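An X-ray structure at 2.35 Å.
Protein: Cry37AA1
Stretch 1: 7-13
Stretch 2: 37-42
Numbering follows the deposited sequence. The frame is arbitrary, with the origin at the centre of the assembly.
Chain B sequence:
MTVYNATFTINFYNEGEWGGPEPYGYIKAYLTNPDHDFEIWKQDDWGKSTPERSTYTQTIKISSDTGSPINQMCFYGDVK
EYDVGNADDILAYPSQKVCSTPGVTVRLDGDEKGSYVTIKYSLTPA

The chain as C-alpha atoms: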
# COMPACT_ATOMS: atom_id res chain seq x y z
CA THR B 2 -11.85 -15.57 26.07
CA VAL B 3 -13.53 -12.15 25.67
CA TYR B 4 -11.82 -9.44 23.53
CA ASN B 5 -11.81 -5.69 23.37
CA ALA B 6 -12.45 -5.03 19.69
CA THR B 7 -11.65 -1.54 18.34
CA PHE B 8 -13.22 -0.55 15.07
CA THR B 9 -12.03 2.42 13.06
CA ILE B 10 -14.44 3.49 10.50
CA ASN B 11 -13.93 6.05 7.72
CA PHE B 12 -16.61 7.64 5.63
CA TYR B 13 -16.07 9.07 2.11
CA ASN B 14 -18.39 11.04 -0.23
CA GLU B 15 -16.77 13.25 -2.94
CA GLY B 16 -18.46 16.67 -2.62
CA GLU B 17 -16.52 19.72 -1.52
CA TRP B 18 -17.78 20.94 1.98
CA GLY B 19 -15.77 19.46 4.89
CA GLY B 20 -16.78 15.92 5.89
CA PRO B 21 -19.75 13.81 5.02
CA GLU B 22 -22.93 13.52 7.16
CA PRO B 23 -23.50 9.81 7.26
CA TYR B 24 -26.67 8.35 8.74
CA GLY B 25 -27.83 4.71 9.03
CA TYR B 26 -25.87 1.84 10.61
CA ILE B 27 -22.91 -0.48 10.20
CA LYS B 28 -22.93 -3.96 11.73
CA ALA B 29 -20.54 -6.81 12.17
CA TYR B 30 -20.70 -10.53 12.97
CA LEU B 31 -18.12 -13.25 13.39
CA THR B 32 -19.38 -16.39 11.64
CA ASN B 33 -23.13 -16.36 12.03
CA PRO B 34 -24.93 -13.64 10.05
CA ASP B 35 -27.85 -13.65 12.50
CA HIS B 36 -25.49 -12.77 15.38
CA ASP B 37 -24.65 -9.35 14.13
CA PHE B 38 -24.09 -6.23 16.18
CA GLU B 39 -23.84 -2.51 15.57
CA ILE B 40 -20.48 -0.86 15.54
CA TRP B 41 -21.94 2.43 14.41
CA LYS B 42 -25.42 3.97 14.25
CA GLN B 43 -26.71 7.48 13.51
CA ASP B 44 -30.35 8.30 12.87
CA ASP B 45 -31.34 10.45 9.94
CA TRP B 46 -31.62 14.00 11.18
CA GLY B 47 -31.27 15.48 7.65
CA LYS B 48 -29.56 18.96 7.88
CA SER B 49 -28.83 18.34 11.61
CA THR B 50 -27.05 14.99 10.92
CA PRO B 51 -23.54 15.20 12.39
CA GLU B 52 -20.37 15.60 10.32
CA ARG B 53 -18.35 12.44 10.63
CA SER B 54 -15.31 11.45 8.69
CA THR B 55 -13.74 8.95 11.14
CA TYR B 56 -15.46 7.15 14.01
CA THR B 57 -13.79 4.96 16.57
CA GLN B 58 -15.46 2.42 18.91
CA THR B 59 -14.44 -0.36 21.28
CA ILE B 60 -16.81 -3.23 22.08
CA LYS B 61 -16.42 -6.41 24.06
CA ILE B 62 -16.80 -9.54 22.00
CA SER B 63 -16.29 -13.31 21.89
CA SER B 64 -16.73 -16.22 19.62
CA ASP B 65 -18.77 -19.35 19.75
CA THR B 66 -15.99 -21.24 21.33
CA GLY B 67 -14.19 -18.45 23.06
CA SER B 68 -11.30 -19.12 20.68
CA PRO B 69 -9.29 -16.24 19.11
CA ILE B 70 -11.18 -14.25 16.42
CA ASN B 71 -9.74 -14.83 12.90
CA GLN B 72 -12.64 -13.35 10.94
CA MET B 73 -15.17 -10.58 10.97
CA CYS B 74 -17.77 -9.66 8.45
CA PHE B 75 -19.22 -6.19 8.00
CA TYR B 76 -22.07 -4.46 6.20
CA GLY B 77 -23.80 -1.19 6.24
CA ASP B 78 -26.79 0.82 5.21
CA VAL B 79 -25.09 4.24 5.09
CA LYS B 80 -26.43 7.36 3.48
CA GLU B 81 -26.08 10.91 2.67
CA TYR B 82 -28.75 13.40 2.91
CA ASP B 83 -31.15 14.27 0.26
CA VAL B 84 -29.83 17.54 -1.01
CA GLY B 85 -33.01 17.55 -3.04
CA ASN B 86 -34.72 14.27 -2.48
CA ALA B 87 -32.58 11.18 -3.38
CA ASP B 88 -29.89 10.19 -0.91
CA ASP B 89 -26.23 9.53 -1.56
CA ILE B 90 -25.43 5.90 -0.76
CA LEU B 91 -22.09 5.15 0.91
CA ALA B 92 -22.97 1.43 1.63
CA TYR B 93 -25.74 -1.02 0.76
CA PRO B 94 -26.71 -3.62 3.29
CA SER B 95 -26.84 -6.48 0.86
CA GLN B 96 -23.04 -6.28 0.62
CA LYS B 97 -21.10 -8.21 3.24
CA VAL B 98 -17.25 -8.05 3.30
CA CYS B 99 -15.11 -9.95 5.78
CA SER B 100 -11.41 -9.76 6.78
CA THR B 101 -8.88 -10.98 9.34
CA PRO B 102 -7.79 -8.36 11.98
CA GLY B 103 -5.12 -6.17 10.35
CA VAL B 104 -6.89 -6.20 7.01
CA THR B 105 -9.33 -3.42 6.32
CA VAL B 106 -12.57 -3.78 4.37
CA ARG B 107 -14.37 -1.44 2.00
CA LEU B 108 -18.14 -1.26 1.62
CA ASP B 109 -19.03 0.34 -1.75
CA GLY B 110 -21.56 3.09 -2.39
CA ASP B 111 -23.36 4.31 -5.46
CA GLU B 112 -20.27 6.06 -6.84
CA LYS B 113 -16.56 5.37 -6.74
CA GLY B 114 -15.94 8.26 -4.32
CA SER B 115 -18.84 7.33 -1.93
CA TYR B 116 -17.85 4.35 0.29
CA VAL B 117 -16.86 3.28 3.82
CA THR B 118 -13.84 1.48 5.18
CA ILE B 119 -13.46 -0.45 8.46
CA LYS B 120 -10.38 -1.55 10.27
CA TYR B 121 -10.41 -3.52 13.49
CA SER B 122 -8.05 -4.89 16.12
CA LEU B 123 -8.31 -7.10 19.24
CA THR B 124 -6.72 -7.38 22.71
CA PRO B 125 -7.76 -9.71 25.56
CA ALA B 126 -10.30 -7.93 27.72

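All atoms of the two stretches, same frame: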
# COMPACT_ATOMS: atom_id res chain seq x y z
N THR B 7 -11.69 -2.99 18.64
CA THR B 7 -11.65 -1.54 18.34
C THR B 7 -11.76 -1.38 16.84
O THR B 7 -10.98 -1.90 16.09
CB THR B 7 -10.34 -0.86 18.92
OG1 THR B 7 -10.27 -1.05 20.36
CG2 THR B 7 -10.25 0.72 18.57
N PHE B 8 -12.82 -0.69 16.42
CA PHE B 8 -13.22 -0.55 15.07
C PHE B 8 -12.89 0.86 14.69
O PHE B 8 -13.23 1.79 15.43
CB PHE B 8 -14.77 -0.78 14.97
CG PHE B 8 -15.16 -2.19 15.38
CD1 PHE B 8 -15.60 -2.46 16.68
CD2 PHE B 8 -14.96 -3.25 14.51
CE1 PHE B 8 -15.89 -3.74 17.08
CE2 PHE B 8 -15.25 -4.56 14.89
CZ PHE B 8 -15.72 -4.81 16.17
N THR B 9 -12.26 1.03 13.52
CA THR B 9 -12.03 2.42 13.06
C THR B 9 -12.68 2.55 11.74
O THR B 9 -12.28 1.90 10.82
CB THR B 9 -10.54 2.72 12.90
OG1 THR B 9 -9.91 2.47 14.15
CG2 THR B 9 -10.32 4.19 12.52
N ILE B 10 -13.65 3.42 11.64
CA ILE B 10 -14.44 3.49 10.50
C ILE B 10 -14.22 4.84 9.83
O ILE B 10 -14.25 5.88 10.52
CB ILE B 10 -15.93 3.42 10.93
CG1 ILE B 10 -16.21 2.15 11.79
CG2 ILE B 10 -16.81 3.59 9.74
CD1 ILE B 10 -17.64 2.06 12.27
N ASN B 11 -14.06 4.83 8.48
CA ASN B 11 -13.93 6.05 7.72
C ASN B 11 -14.96 6.16 6.67
O ASN B 11 -15.20 5.19 5.95
CB ASN B 11 -12.55 6.08 7.09
CG ASN B 11 -11.53 6.59 8.06
OD1 ASN B 11 -11.50 7.77 8.31
ND2 ASN B 11 -10.73 5.71 8.66
N PHE B 12 -15.55 7.36 6.56
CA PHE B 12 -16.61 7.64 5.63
C PHE B 12 -16.11 8.54 4.50
O PHE B 12 -15.40 9.46 4.76
CB PHE B 12 -17.74 8.34 6.36
CG PHE B 12 -18.29 7.57 7.57
CD1 PHE B 12 -17.72 7.73 8.84
CD2 PHE B 12 -19.43 6.73 7.43
CE1 PHE B 12 -18.25 7.04 9.95
CE2 PHE B 12 -19.97 6.06 8.50
CZ PHE B 12 -19.39 6.21 9.79
N TYR B 13 -16.55 8.32 3.26
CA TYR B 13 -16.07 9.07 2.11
C TYR B 13 -17.25 9.37 1.25
O TYR B 13 -18.10 8.47 1.07
CB TYR B 13 -15.07 8.23 1.31
CG TYR B 13 -13.86 7.89 2.07
CD1 TYR B 13 -12.73 8.75 2.07
CD2 TYR B 13 -13.81 6.74 2.82
CE1 TYR B 13 -11.54 8.42 2.84
CE2 TYR B 13 -12.67 6.38 3.52
CZ TYR B 13 -11.53 7.23 3.55
OH TYR B 13 -10.40 6.83 4.29
N ASP B 37 -25.32 -10.55 14.49
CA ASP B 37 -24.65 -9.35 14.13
C ASP B 37 -24.86 -8.27 15.20
O ASP B 37 -25.79 -8.33 16.00
CB ASP B 37 -25.11 -8.87 12.76
CG ASP B 37 -26.58 -8.57 12.74
OD1 ASP B 37 -27.07 -8.01 11.74
OD2 ASP B 37 -27.28 -8.89 13.73
N PHE B 38 -24.00 -7.27 15.17
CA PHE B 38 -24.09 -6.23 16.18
C PHE B 38 -23.68 -4.91 15.59
O PHE B 38 -22.87 -4.89 14.67
CB PHE B 38 -23.26 -6.65 17.39
CG PHE B 38 -21.86 -7.08 17.08
CD1 PHE B 38 -20.81 -6.17 17.13
CD2 PHE B 38 -21.56 -8.41 16.82
CE1 PHE B 38 -19.50 -6.53 16.88
CE2 PHE B 38 -20.25 -8.83 16.57
CZ PHE B 38 -19.20 -7.86 16.57
N GLU B 39 -24.28 -3.82 16.04
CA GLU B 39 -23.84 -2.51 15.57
C GLU B 39 -22.52 -2.06 16.12
O GLU B 39 -22.23 -2.22 17.31
CB GLU B 39 -24.85 -1.37 15.72
CG GLU B 39 -25.78 -1.48 16.82
CD GLU B 39 -26.94 -2.38 16.44
OE1 GLU B 39 -26.94 -3.53 16.98
OE2 GLU B 39 -27.83 -1.93 15.65
N ILE B 40 -21.71 -1.56 15.20
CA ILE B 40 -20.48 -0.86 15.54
C ILE B 40 -20.60 0.64 15.28
O ILE B 40 -19.76 1.42 15.71
CB ILE B 40 -19.22 -1.52 14.85
CG1 ILE B 40 -19.22 -1.26 13.33
CG2 ILE B 40 -19.20 -3.01 15.21
CD1 ILE B 40 -17.86 -1.59 12.60
N TRP B 41 -21.68 1.04 14.63
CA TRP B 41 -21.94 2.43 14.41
C TRP B 41 -23.38 2.60 14.00
O TRP B 41 -23.88 1.83 13.18
CB TRP B 41 -21.04 3.00 13.30
CG TRP B 41 -21.40 4.39 12.89
CD1 TRP B 41 -20.94 5.55 13.46
CD2 TRP B 41 -22.30 4.80 11.84
NE1 TRP B 41 -21.51 6.65 12.85
CE2 TRP B 41 -22.31 6.22 11.82
CE3 TRP B 41 -23.07 4.10 10.89
CZ2 TRP B 41 -23.09 6.97 10.92
CZ3 TRP B 41 -23.82 4.80 9.97
CH2 TRP B 41 -23.83 6.26 9.99
N LYS B 42 -24.00 3.67 14.49
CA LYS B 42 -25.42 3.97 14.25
C LYS B 42 -25.64 5.50 14.35
O LYS B 42 -25.15 6.15 15.29
CB LYS B 42 -26.27 3.26 15.31
CG LYS B 42 -27.78 3.26 15.02
CD LYS B 42 -28.52 2.61 16.20
CE LYS B 42 -30.05 2.82 16.06
NZ LYS B 42 -30.67 1.77 15.16

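Two segments of a β-rich protein can meet through side chains alone, without a hydrogen bond between them, and this pair in Cry37AA1 illustrates how. Residues 7-13 form part of one continuous strand, whereas in the second stretch the chain turns a corner at Ile40, so that the strand segments containing Phe38-Glu39 and Trp41-Lys42 belong to different sheets or faces. The touching parts run 47° apart, and the backbones stand well separated: the CA atoms of Phe8 and Ile40 are 7.3 Å apart, those of Ile10 and Trp41 8.5 Å. No hydrogen bond crosses the gap; apolar side chains fill it, burying 313 Å² in total.

The alternation of an extended strand supplies the contact surface. Phe8, Ile10 and Phe12 direct their CA-to-CB bonds toward the second stretch, and Thr9 points away. Opposite them, the corner lets two consecutive residues, Ile40 and Trp41, both point toward the first strand.

Aliphatic packing occupies the middle. Ile10 CD1 lies 3.7 Å from Ile40 CD1 and also 3.7 Å from Trp41 CB, so a single methyl group bridges the two neighbours. With its chi2 in the t rotamer, Ile10 extends this methyl into the gap, where van der Waals attraction and the exclusion of water favour such close fits.

Aromatic contacts lie toward both ends. Ile40 CG2 sits over one face of Phe8, 3.9 Å from the ring centroid and only 10° off the normal, a CH-pi arrangement that places a weakly polarised methyl against the π cloud. Ile40 CD1 adds a contact of 3.8 Å with Phe8 CD2. Phe38 starts sideways, but its ring end comes nearer, bringing Phe38 CE1 within 4.2 Å of Phe8 CZ. At the other end, Phe12 directs its edge toward the face of Trp41: the centroids of the Phe12 ring and the Trp41 six-membered ring are 5.0 Å apart, the planes are inclined at 55°, and Phe12 CZ approaches Trp41 CE2 to 3.6 Å.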